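Local coordinates for protein peptidase S15/CocE/NonD (PDB 4PF1) that acts as an aminopeptidase of the serine peptidase class with an alpha/beta-hydrolase fold, probably removing residues from the N termini of peptides, at residues A[215-219]-A[220-224]; A[244-248]-A[249-253]; A[267-270]-A[271-274]; A[465-468]-A[469-472]. All coordinates share one frame; numbering follows the deposited sequence.

Interaction 1: residues A[215-219]-A[220-224]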
loop_
_atom_site.group_PDB
_atom_site.type_symbol
_atom_site.label_atom_id
_atom_site.label_comp_id
_atom_site.label_asym_id
_atom_site.label_seq_id
_atom_site.Cartn_x
_atom_site.Cartn_y
_atom_site.Cartn_z
ATOM N N GLU A 215 -34.836 -2.912 -9.167
ATOM C CA GLU A 215 -36.242 -3.249 -9.444
ATOM C C GLU A 215 -36.832 -4.431 -8.652
ATOM O O GLU A 215 -38.038 -4.673 -8.783
ATOM C CB GLU A 215 -36.459 -3.486 -10.936
ATOM C CG GLU A 215 -36.106 -2.278 -11.782
ATOM C CD GLU A 215 -36.640 -2.319 -13.193
ATOM O OE1 GLU A 215 -36.933 -3.428 -13.693
ATOM O OE2 GLU A 215 -36.811 -1.231 -13.784
ATOM N N ALA A 216 -36.037 -5.149 -7.831
ATOM C CA ALA A 216 -36.628 -6.223 -7.014
ATOM C C ALA A 216 -37.567 -5.605 -5.965
ATOM O O ALA A 216 -38.690 -6.075 -5.790
ATOM C CB ALA A 216 -35.542 -7.052 -6.339
ATOM N N THR A 217 -37.122 -4.497 -5.330
ATOM C CA THR A 217 -37.901 -3.742 -4.344
ATOM C C THR A 217 -37.806 -2.235 -4.613
ATOM O O THR A 217 -36.883 -1.779 -5.294
ATOM C CB THR A 217 -37.436 -4.048 -2.907
ATOM O OG1 THR A 217 -36.027 -3.838 -2.807
ATOM C CG2 THR A 217 -37.813 -5.448 -2.445
ATOM N N ARG A 218 -38.738 -1.463 -4.029
ATOM C CA ARG A 218 -38.773 -0.005 -4.132
ATOM C C ARG A 218 -37.547 0.639 -3.456
ATOM O O ARG A 218 -36.975 1.581 -4.000
ATOM C CB ARG A 218 -40.069 0.525 -3.481
ATOM C CG ARG A 218 -40.271 2.045 -3.596
ATOM C CD ARG A 218 -41.456 2.530 -2.769
ATOM N NE ARG A 218 -42.708 1.892 -3.185
ATOM C CZ ARG A 218 -43.524 2.378 -4.114
ATOM N NH1 ARG A 218 -43.239 3.522 -4.725
ATOM N NH2 ARG A 218 -44.631 1.725 -4.439
ATOM N N LYS A 219 -37.158 0.128 -2.269
ATOM C CA LYS A 219 -36.092 0.707 -1.444
ATOM C C LYS A 219 -34.769 -0.083 -1.500
ATOM O O LYS A 219 -33.959 0.052 -0.580
ATOM C CB LYS A 219 -36.560 0.800 0.028
ATOM C CG LYS A 219 -37.818 1.622 0.266
ATOM C CD LYS A 219 -38.069 1.782 1.757
ATOM C CE LYS A 219 -39.511 2.088 2.073
ATOM N NZ LYS A 219 -39.835 3.520 1.858
ATOM N N ASN A 220 -34.534 -0.879 -2.579
ATOM C CA ASN A 220 -33.327 -1.711 -2.752
ATOM C C ASN A 220 -33.045 -2.572 -1.488
ATOM O O ASN A 220 -31.935 -2.555 -0.948
ATOM C CB ASN A 220 -32.100 -0.848 -3.121
ATOM C CG ASN A 220 -32.095 -0.342 -4.545
ATOM O OD1 ASN A 220 -33.086 0.192 -5.052
ATOM N ND2 ASN A 220 -30.952 -0.447 -5.204
ATOM N N GLU A 221 -34.068 -3.302 -1.020
ATOM C CA GLU A 221 -33.972 -4.153 0.169
ATOM C C GLU A 221 -33.543 -5.575 -0.196
ATOM O O GLU A 221 -33.083 -6.314 0.677
ATOM C CB GLU A 221 -35.305 -4.180 0.921
ATOM C CG GLU A 221 -35.638 -2.871 1.613
ATOM C CD GLU A 221 -37.009 -2.827 2.254
ATOM O OE1 GLU A 221 -37.985 -3.285 1.614
ATOM O OE2 GLU A 221 -37.117 -2.298 3.383
ATOM N N ILE A 222 -33.726 -5.967 -1.473
ATOM C CA ILE A 222 -33.328 -7.282 -1.990
ATOM C C ILE A 222 -32.211 -7.055 -3.003
ATOM O O ILE A 222 -32.428 -6.378 -4.015
ATOM C CB ILE A 222 -34.536 -8.066 -2.583
ATOM C CG1 ILE A 222 -35.579 -8.388 -1.478
ATOM C CG2 ILE A 222 -34.058 -9.346 -3.300
ATOM C CD1 ILE A 222 -36.912 -9.004 -1.967
ATOM N N LYS A 223 -31.001 -7.566 -2.705
ATOM C CA LYS A 223 -29.844 -7.328 -3.559
ATOM C C LYS A 223 -29.253 -8.612 -4.146
ATOM O O LYS A 223 -29.340 -9.685 -3.541
ATOM C CB LYS A 223 -28.772 -6.523 -2.813
ATOM C CG LYS A 223 -29.141 -5.049 -2.682
ATOM C CD LYS A 223 -28.061 -4.234 -2.002
ATOM C CE LYS A 223 -28.571 -2.864 -1.625
ATOM N NZ LYS A 223 -27.490 -2.000 -1.079
ATOM N N TRP A 224 -28.681 -8.481 -5.360
ATOM C CA TRP A 224 -28.075 -9.548 -6.162
ATOM C C TRP A 224 -27.125 -10.408 -5.331
ATOM O O TRP A 224 -26.202 -9.886 -4.703
ATOM C CB TRP A 224 -27.342 -8.937 -7.370
ATOM C CG TRP A 224 -26.672 -9.933 -8.273
ATOM C CD1 TRP A 224 -25.394 -10.402 -8.171
ATOM C CD2 TRP A 224 -27.217 -10.508 -9.467
ATOM N NE1 TRP A 224 -25.123 -11.266 -9.205
ATOM C CE2 TRP A 224 -26.221 -11.342 -10.023
ATOM C CE3 TRP A 224 -28.454 -10.399 -10.128
ATOM C CZ2 TRP A 224 -26.427 -12.069 -11.201
ATOM C CZ3 TRP A 224 -28.652 -11.112 -11.301
ATOM C CH2 TRP A 224 -27.654 -11.948 -11.816
HETATM O O HOH W 1 -34.152 -4.435 -4.680
HETATM O O HOH W 2 -38.746 -1.678 -0.759
#

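Interaction 2: residues A[244-248]-A[249-253]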
loop_
_atom_site.group_PDB
_atom_site.type_symbol
_atom_site.label_atom_id
_atom_site.label_comp_id
_atom_site.label_asym_id
_atom_site.label_seq_id
_atom_site.Cartn_x
_atom_site.Cartn_y
_atom_site.Cartn_z
ATOM N N MET A 244 -28.787 -16.852 -16.602
ATOM C CA MET A 244 -28.252 -16.116 -15.458
ATOM C C MET A 244 -29.386 -15.354 -14.765
ATOM O O MET A 244 -29.461 -15.349 -13.535
ATOM C CB MET A 244 -27.123 -15.160 -15.883
ATOM C CG MET A 244 -26.333 -14.598 -14.707
ATOM S SD MET A 244 -25.244 -15.814 -13.919
ATOM C CE MET A 244 -24.529 -14.819 -12.663
ATOM N N ALA A 245 -30.288 -14.742 -15.562
ATOM C CA ALA A 245 -31.444 -14.005 -15.053
ATOM C C ALA A 245 -32.465 -14.960 -14.414
ATOM O O ALA A 245 -33.020 -14.641 -13.363
ATOM C CB ALA A 245 -32.091 -13.210 -16.174
ATOM N N ALA A 246 -32.673 -16.144 -15.026
ATOM C CA ALA A 246 -33.585 -17.168 -14.508
ATOM C C ALA A 246 -33.052 -17.788 -13.209
ATOM O O ALA A 246 -33.852 -18.140 -12.346
ATOM C CB ALA A 246 -33.813 -18.252 -15.549
ATOM N N SER A 247 -31.704 -17.892 -13.054
ATOM C CA SER A 247 -31.079 -18.447 -11.838
ATOM C C SER A 247 -31.306 -17.524 -10.616
ATOM O O SER A 247 -31.199 -17.979 -9.477
ATOM C CB SER A 247 -29.584 -18.694 -12.050
ATOM O OG SER A 247 -28.841 -17.489 -12.129
ATOM N N ARG A 248 -31.655 -16.245 -10.865
ATOM C CA ARG A 248 -31.932 -15.259 -9.818
ATOM C C ARG A 248 -33.437 -14.961 -9.706
ATOM O O ARG A 248 -33.840 -14.152 -8.865
ATOM C CB ARG A 248 -31.136 -13.960 -10.077
ATOM C CG ARG A 248 -29.818 -13.880 -9.304
ATOM C CD ARG A 248 -28.785 -14.850 -9.836
ATOM N NE ARG A 248 -27.476 -14.636 -9.229
ATOM C CZ ARG A 248 -26.440 -15.450 -9.395
ATOM N NH1 ARG A 248 -26.561 -16.550 -10.128
ATOM N NH2 ARG A 248 -25.279 -15.179 -8.816
ATOM N N GLY A 249 -34.245 -15.653 -10.522
ATOM C CA GLY A 249 -35.698 -15.504 -10.558
ATOM C C GLY A 249 -36.138 -14.115 -10.973
ATOM O O GLY A 249 -36.916 -13.474 -10.263
ATOM N N MET A 250 -35.619 -13.632 -12.121
ATOM C CA MET A 250 -35.866 -12.276 -12.621
ATOM C C MET A 250 -37.017 -12.203 -13.633
ATOM O O MET A 250 -37.186 -11.166 -14.286
ATOM C CB MET A 250 -34.583 -11.706 -13.256
ATOM C CG MET A 250 -33.484 -11.443 -12.255
ATOM S SD MET A 250 -32.009 -10.713 -12.994
ATOM C CE MET A 250 -32.626 -9.077 -13.415
ATOM N N GLU A 251 -37.830 -13.271 -13.735
ATOM C CA GLU A 251 -38.962 -13.341 -14.667
ATOM C C GLU A 251 -40.009 -12.234 -14.424
ATOM O O GLU A 251 -40.650 -11.798 -15.379
ATOM C CB GLU A 251 -39.641 -14.723 -14.606
ATOM C CG GLU A 251 -38.821 -15.838 -15.242
ATOM C CD GLU A 251 -37.808 -16.530 -14.343
ATOM O OE1 GLU A 251 -37.550 -16.028 -13.225
ATOM O OE2 GLU A 251 -37.274 -17.582 -14.760
ATOM N N SER A 252 -40.152 -11.765 -13.162
ATOM C CA SER A 252 -41.125 -10.733 -12.773
ATOM C C SER A 252 -40.533 -9.297 -12.776
ATOM O O SER A 252 -41.285 -8.330 -12.605
ATOM C CB SER A 252 -41.708 -11.048 -11.397
ATOM O OG SER A 252 -40.700 -11.050 -10.399
ATOM N N ILE A 253 -39.203 -9.159 -12.959
ATOM C CA ILE A 253 -38.546 -7.842 -13.002
ATOM C C ILE A 253 -38.771 -7.235 -14.406
ATOM O O ILE A 253 -38.370 -7.826 -15.410
ATOM C CB ILE A 253 -37.046 -7.936 -12.585
ATOM C CG1 ILE A 253 -36.929 -8.165 -11.055
ATOM C CG2 ILE A 253 -36.257 -6.683 -13.014
ATOM C CD1 ILE A 253 -35.711 -8.911 -10.613
#

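Interaction 3: residues A[267-270]-A[271-274]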
loop_
_atom_site.group_PDB
_atom_site.type_symbol
_atom_site.label_atom_id
_atom_site.label_comp_id
_atom_site.label_asym_id
_atom_site.label_seq_id
_atom_site.Cartn_x
_atom_site.Cartn_y
_atom_site.Cartn_z
ATOM N N SER A 267 -38.591 -0.521 -32.436
ATOM C CA SER A 267 -39.356 0.677 -32.069
ATOM C C SER A 267 -39.169 1.067 -30.596
ATOM O O SER A 267 -39.145 2.256 -30.293
ATOM C CB SER A 267 -40.839 0.477 -32.364
ATOM O OG SER A 267 -41.394 -0.558 -31.567
ATOM N N PHE A 268 -39.025 0.067 -29.689
ATOM C CA PHE A 268 -38.845 0.288 -28.248
ATOM C C PHE A 268 -37.591 1.124 -27.946
ATOM O O PHE A 268 -37.641 2.013 -27.092
ATOM C CB PHE A 268 -38.780 -1.061 -27.495
ATOM C CG PHE A 268 -38.460 -0.958 -26.019
ATOM C CD1 PHE A 268 -39.448 -0.631 -25.097
ATOM C CD2 PHE A 268 -37.177 -1.214 -25.548
ATOM C CE1 PHE A 268 -39.151 -0.531 -23.733
ATOM C CE2 PHE A 268 -36.880 -1.114 -24.184
ATOM C CZ PHE A 268 -37.871 -0.782 -23.285
ATOM N N TRP A 269 -36.470 0.818 -28.623
ATOM C CA TRP A 269 -35.202 1.510 -28.404
ATOM C C TRP A 269 -35.084 2.774 -29.254
ATOM O O TRP A 269 -34.527 3.769 -28.786
ATOM C CB TRP A 269 -34.021 0.571 -28.677
ATOM C CG TRP A 269 -33.918 -0.582 -27.721
ATOM C CD1 TRP A 269 -34.072 -1.905 -28.012
ATOM C CD2 TRP A 269 -33.623 -0.511 -26.316
ATOM N NE1 TRP A 269 -33.892 -2.665 -26.879
ATOM C CE2 TRP A 269 -33.605 -1.836 -25.825
ATOM C CE3 TRP A 269 -33.345 0.545 -25.428
ATOM C CZ2 TRP A 269 -33.340 -2.133 -24.482
ATOM C CZ3 TRP A 269 -33.085 0.249 -24.096
ATOM C CH2 TRP A 269 -33.089 -1.075 -23.634
ATOM N N GLN A 270 -35.602 2.741 -30.498
ATOM C CA GLN A 270 -35.561 3.886 -31.415
ATOM C C GLN A 270 -36.338 5.096 -30.848
ATOM O O GLN A 270 -35.854 6.226 -30.941
ATOM C CB GLN A 270 -36.109 3.497 -32.800
ATOM C CG GLN A 270 -35.192 2.553 -33.574
ATOM C CD GLN A 270 -35.690 2.287 -34.968
ATOM O OE1 GLN A 270 -35.625 3.148 -35.847
ATOM N NE2 GLN A 270 -36.169 1.073 -35.211
ATOM N N GLN A 271 -37.510 4.844 -30.224
ATOM C CA GLN A 271 -38.366 5.886 -29.630
ATOM C C GLN A 271 -37.786 6.467 -28.326
ATOM O O GLN A 271 -38.207 7.550 -27.909
ATOM C CB GLN A 271 -39.771 5.331 -29.348
ATOM C CG GLN A 271 -40.663 5.228 -30.577
ATOM C CD GLN A 271 -41.992 4.590 -30.247
ATOM O OE1 GLN A 271 -42.740 5.052 -29.377
ATOM N NE2 GLN A 271 -42.320 3.518 -30.949
ATOM N N GLN A 272 -36.862 5.740 -27.668
ATOM C CA GLN A 272 -36.284 6.168 -26.389
ATOM C C GLN A 272 -34.923 6.874 -26.525
ATOM O O GLN A 272 -34.441 7.437 -25.536
ATOM C CB GLN A 272 -36.157 4.981 -25.432
ATOM C CG GLN A 272 -37.473 4.598 -24.776
ATOM C CD GLN A 272 -37.297 3.438 -23.841
ATOM O OE1 GLN A 272 -37.141 3.605 -22.627
ATOM N NE2 GLN A 272 -37.288 2.239 -24.390
ATOM N N ALA A 273 -34.306 6.852 -27.732
ATOM C CA ALA A 273 -33.010 7.509 -27.970
ATOM C C ALA A 273 -33.124 9.013 -27.690
ATOM O O ALA A 273 -33.890 9.714 -28.355
ATOM C CB ALA A 273 -32.544 7.261 -29.397
ATOM N N MET A 274 -32.428 9.476 -26.640
ATOM C CA MET A 274 -32.484 10.854 -26.151
ATOM C C MET A 274 -31.989 11.880 -27.166
ATOM O O MET A 274 -32.514 12.989 -27.196
ATOM C CB MET A 274 -31.709 10.992 -24.836
ATOM C CG MET A 274 -32.342 10.222 -23.693
ATOM S SD MET A 274 -34.058 10.724 -23.406
ATOM C CE MET A 274 -33.782 12.135 -22.321
#

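Interaction 4: residues A[465-468]-A[469-472]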
loop_
_atom_site.group_PDB
_atom_site.type_symbol
_atom_site.label_atom_id
_atom_site.label_comp_id
_atom_site.label_asym_id
_atom_site.label_seq_id
_atom_site.Cartn_x
_atom_site.Cartn_y
_atom_site.Cartn_z
ATOM N N ALA A 465 -2.669 -9.320 -26.420
ATOM C CA ALA A 465 -1.706 -9.206 -27.526
ATOM C C ALA A 465 -1.008 -10.535 -27.860
ATOM O O ALA A 465 -0.776 -10.812 -29.040
ATOM C CB ALA A 465 -0.664 -8.149 -27.205
ATOM N N SER A 466 -0.667 -11.346 -26.833
ATOM C CA SER A 466 0.039 -12.618 -27.031
ATOM C C SER A 466 -0.914 -13.777 -27.348
ATOM O O SER A 466 -0.448 -14.866 -27.683
ATOM C CB SER A 466 0.875 -12.963 -25.802
ATOM O OG SER A 466 0.051 -13.177 -24.668
ATOM N N ARG A 467 -2.240 -13.547 -27.238
ATOM C CA ARG A 467 -3.261 -14.581 -27.470
ATOM C C ARG A 467 -3.409 -14.920 -28.952
ATOM O O ARG A 467 -3.413 -14.021 -29.795
ATOM C CB ARG A 467 -4.615 -14.143 -26.906
ATOM C CG ARG A 467 -4.718 -14.218 -25.389
ATOM C CD ARG A 467 -6.107 -13.829 -24.909
ATOM N NE ARG A 467 -7.121 -14.815 -25.300
ATOM C CZ ARG A 467 -7.679 -15.688 -24.466
ATOM N NH1 ARG A 467 -7.351 -15.690 -23.178
ATOM N NH2 ARG A 467 -8.587 -16.548 -24.906
ATOM N N THR A 468 -3.582 -16.218 -29.261
ATOM C CA THR A 468 -3.720 -16.706 -30.639
ATOM C C THR A 468 -5.114 -16.423 -31.214
ATOM O O THR A 468 -5.272 -16.439 -32.435
ATOM C CB THR A 468 -3.378 -18.195 -30.729
ATOM O OG1 THR A 468 -4.121 -18.914 -29.745
ATOM C CG2 THR A 468 -1.885 -18.466 -30.565
ATOM N N ASP A 469 -6.118 -16.146 -30.344
ATOM C CA ASP A 469 -7.488 -15.828 -30.777
ATOM C C ASP A 469 -7.701 -14.287 -30.853
ATOM O O ASP A 469 -8.836 -13.808 -30.794
ATOM C CB ASP A 469 -8.532 -16.502 -29.848
ATOM C CG ASP A 469 -8.433 -16.147 -28.369
ATOM O OD1 ASP A 469 -7.434 -15.502 -27.976
ATOM O OD2 ASP A 469 -9.330 -16.551 -27.601
ATOM N N VAL A 470 -6.595 -13.525 -30.997
ATOM C CA VAL A 470 -6.596 -12.058 -31.094
ATOM C C VAL A 470 -5.634 -11.641 -32.223
ATOM O O VAL A 470 -4.551 -12.215 -32.342
ATOM C CB VAL A 470 -6.206 -11.380 -29.729
ATOM C CG1 VAL A 470 -6.128 -9.855 -29.855
ATOM C CG2 VAL A 470 -7.163 -11.775 -28.604
ATOM N N LEU A 471 -6.031 -10.660 -33.054
ATOM C CA LEU A 471 -5.168 -10.139 -34.115
ATOM C C LEU A 471 -4.554 -8.832 -33.671
ATOM O O LEU A 471 -5.207 -8.056 -32.972
ATOM C CB LEU A 471 -5.924 -9.951 -35.434
ATOM C CG LEU A 471 -6.456 -11.208 -36.128
ATOM C CD1 LEU A 471 -7.168 -10.847 -37.401
ATOM C CD2 LEU A 471 -5.335 -12.222 -36.422
ATOM N N VAL A 472 -3.282 -8.606 -34.022
ATOM C CA VAL A 472 -2.555 -7.406 -33.597
ATOM C C VAL A 472 -1.826 -6.760 -34.788
ATOM O O VAL A 472 -1.220 -7.461 -35.603
ATOM C CB VAL A 472 -1.552 -7.718 -32.433
ATOM C CG1 VAL A 472 -0.988 -6.437 -31.833
ATOM C CG2 VAL A 472 -2.198 -8.579 -31.341
#

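Interaction 1: residues A[215-219]-A[220-224]
Thr217 reaches across the turn to the backbone of Glu221 and Ile222, and its hydroxyl is the hub of the contact. With chi1 at 53°, OG1 lies between its own backbone N and carbonyl carbon and faces the returning chain. There it accepts the N-H of Glu221 (Glu221 N to Thr217 OG1 2.7 Å, 150° at the hydrogen) and, weakly, that of Ile222. The same oxygen donates to a water, which passes a hydrogen bond on to the carbonyl O of Ile222. A threonine suits the place because its methyl works too: Thr217 CG2 meets Ile222 CD1 at 3.7 Å, the two side chains crossing at about a right angle. Beside them Ala216 CB touches Ile222 CB at 4.0 Å, and Phe23 of a second subunit packs on both residues. With a valine here, the N-H of Glu221 would probably be left without its acceptor and the bridging water without one of its two partners, freeing the turn to shift. The other side is looser and wetter. The side chains of Lys219 and Glu221 approach through Lys219 CB and Glu221 CG, 4.1 Å apart, and a second water links Lys219 N to Glu221 OE1. Asn220 itself takes a left-handed backbone conformation, which asparagine tolerates well; its amide is engaged by Lys109 and Gln214. A side-chain hydroxyl thus closes the turn leaving helix 204-215, in the helical insertion between the sixth and seventh strands of the main sheet, where alpha/beta hydrolases commonly carry a cap.

Interaction 2: residues A[244-248]-A[249-253]
Two backbone bonds tie Gly249 and Met250 to the last turn of helix 241-247. Met250 N donates to Ala245 O at 3.1 Å, and Gly249 N to Ala246 O, also at 3.1 Å. Ala245 O is doubly used, since it also accepts Arg248 N. Beside these, Ser247 OG bonds back to Met244 O at 2.6 Å, and Arg248 NH1 meets Ser247 OG within the guanidinium plane, so the hydroxyl joins the helix backbone to the arginine. The methyl CE of Met244 lies over one face of that guanidinium, toward its rim, while Trp225 receives Arg248 through its carbonyl O and in a cation-pi contact. The paired bonds, with Gly249 at positive phi (63°), define a Schellman motif, the classical C-terminal helix cap. Glycine belongs here because a beta carbon would run into Arg248 O. The motif's usual apolar contact is present as well, between the residue just past the glycine and one in the final turn: Met250 SD reaches Ala245 CB at 4.0 Å. Alanine is small enough to let the thioether in this close. Nearer the backbone, CB and CG of Met250 lie beside Ala245 O, and the same CG also touches Arg248 CB at 4.1 Å. Met250 then opens a type I turn that delivers Ile253 to the N-cap of helix 254-261. Farther out, toward solvent, the chain of Glu251 bends at chi2 (87°) and curls back, bringing OE2 to 3.6 Å from Ala246 CB.

Interaction 3: residues A[267-270]-A[271-274]
Gln272 turns its amide back on Phe268 and makes a short side-chain hydrogen bond across this contact. NE2 donates to Phe268 O at 2.7 Å with an almost straight N-H (178°), the oxygen lying in the amide plane although the nitrogen stands above the plane of the carbonyl. The glutamine has the length for this: beyond CG its chain is extended, chi2 being 180°. Main-chain bonds form a second group. Gln271 N keeps a helical bond to Ser267 O at 3.1 Å, whereas Gln272 N reaches Trp269 O at 3.3 Å, a tighter, 3-10-like step; Ala273 N holds that oxygen weakly. Ala273 is at the N-cap position of helix 274-279, which this turn joins to helix 267-270 in the helical insertion of the alpha/beta-hydrolase domain. Packing makes the third. NE2 of Gln272 sits 3.2 Å above the centre of the Phe268 ring, with the ring and amide planes 73° apart, and Phe268 CD2 in turn lies over the Trp269 ring. The ring of His262 stacks on Phe268, and its carbonyl O accepts the indole N-H of Trp269. The straight bond to the carbonyl probably fixes the amide's rotation, and the nearby ring face may add a weaker attraction.

Interaction 4: residues A[465-468]-A[469-472]
A salt bridge between Arg467 and Asp469 lies within the type I turn 467-470, joining its first and third residues, just ahead of strand 471-474 of the C-terminal non-catalytic domain. Arginine grips the carboxylate side-on: NE to Asp469 OD1 at 2.8 Å and NH2 to Asp469 OD2, also 2.8 Å and nearly straight (179°). Both oxygens are met on their syn sides, and the two flat groups are nearly coplanar, 27° apart. Asp469 CG lies between its own N and carbonyl carbon (chi1 57°), which swings the carboxylate back over the turn; aspartate is short enough to do this. A leucine in place of Arg467 would probably strand the buried carboxylate without its countercharge and set it free to turn. The turn's own bond, Val470 N to Arg467 O, is weak, but Val470 CG2 packs on Arg467 CB at 3.9 Å. Farther back, Val472 CG2 rests against Ala465 O at 3.5 Å. A third subunit covers the turn: its Ser466 O takes Arg467 NH2, and its Thr468 bonds Thr468 through the hydroxyls. From helix 462-465 the chain thus folds into an outer strand of its sheet, in which Leu471 pairs with Val576; Val470 leans on Gln575 and Gln577 of strand 571-577.

Followed from the N terminus, the four contacts lie in series; each closes a short local turn, and none nests within or crosses another. Interaction 1 closes a turn at the start of the loop between helices 204-215 and 231-238, and interaction 2 joins helix 241-247 to helix 254-261. These two touch: Trp224 packs against Met244, Arg248 and Met250, and Glu215 against Ile253, tying the loop to the helix end beside a second subunit. Interaction 3 links helix 267-270 to helix 274-279 in the same insertion, with nearest atoms about 10 Å from interaction 1. Interaction 4 stands apart in the C-terminal domain, its centre about 35 Å from that of interaction 2, and faces a third subunit.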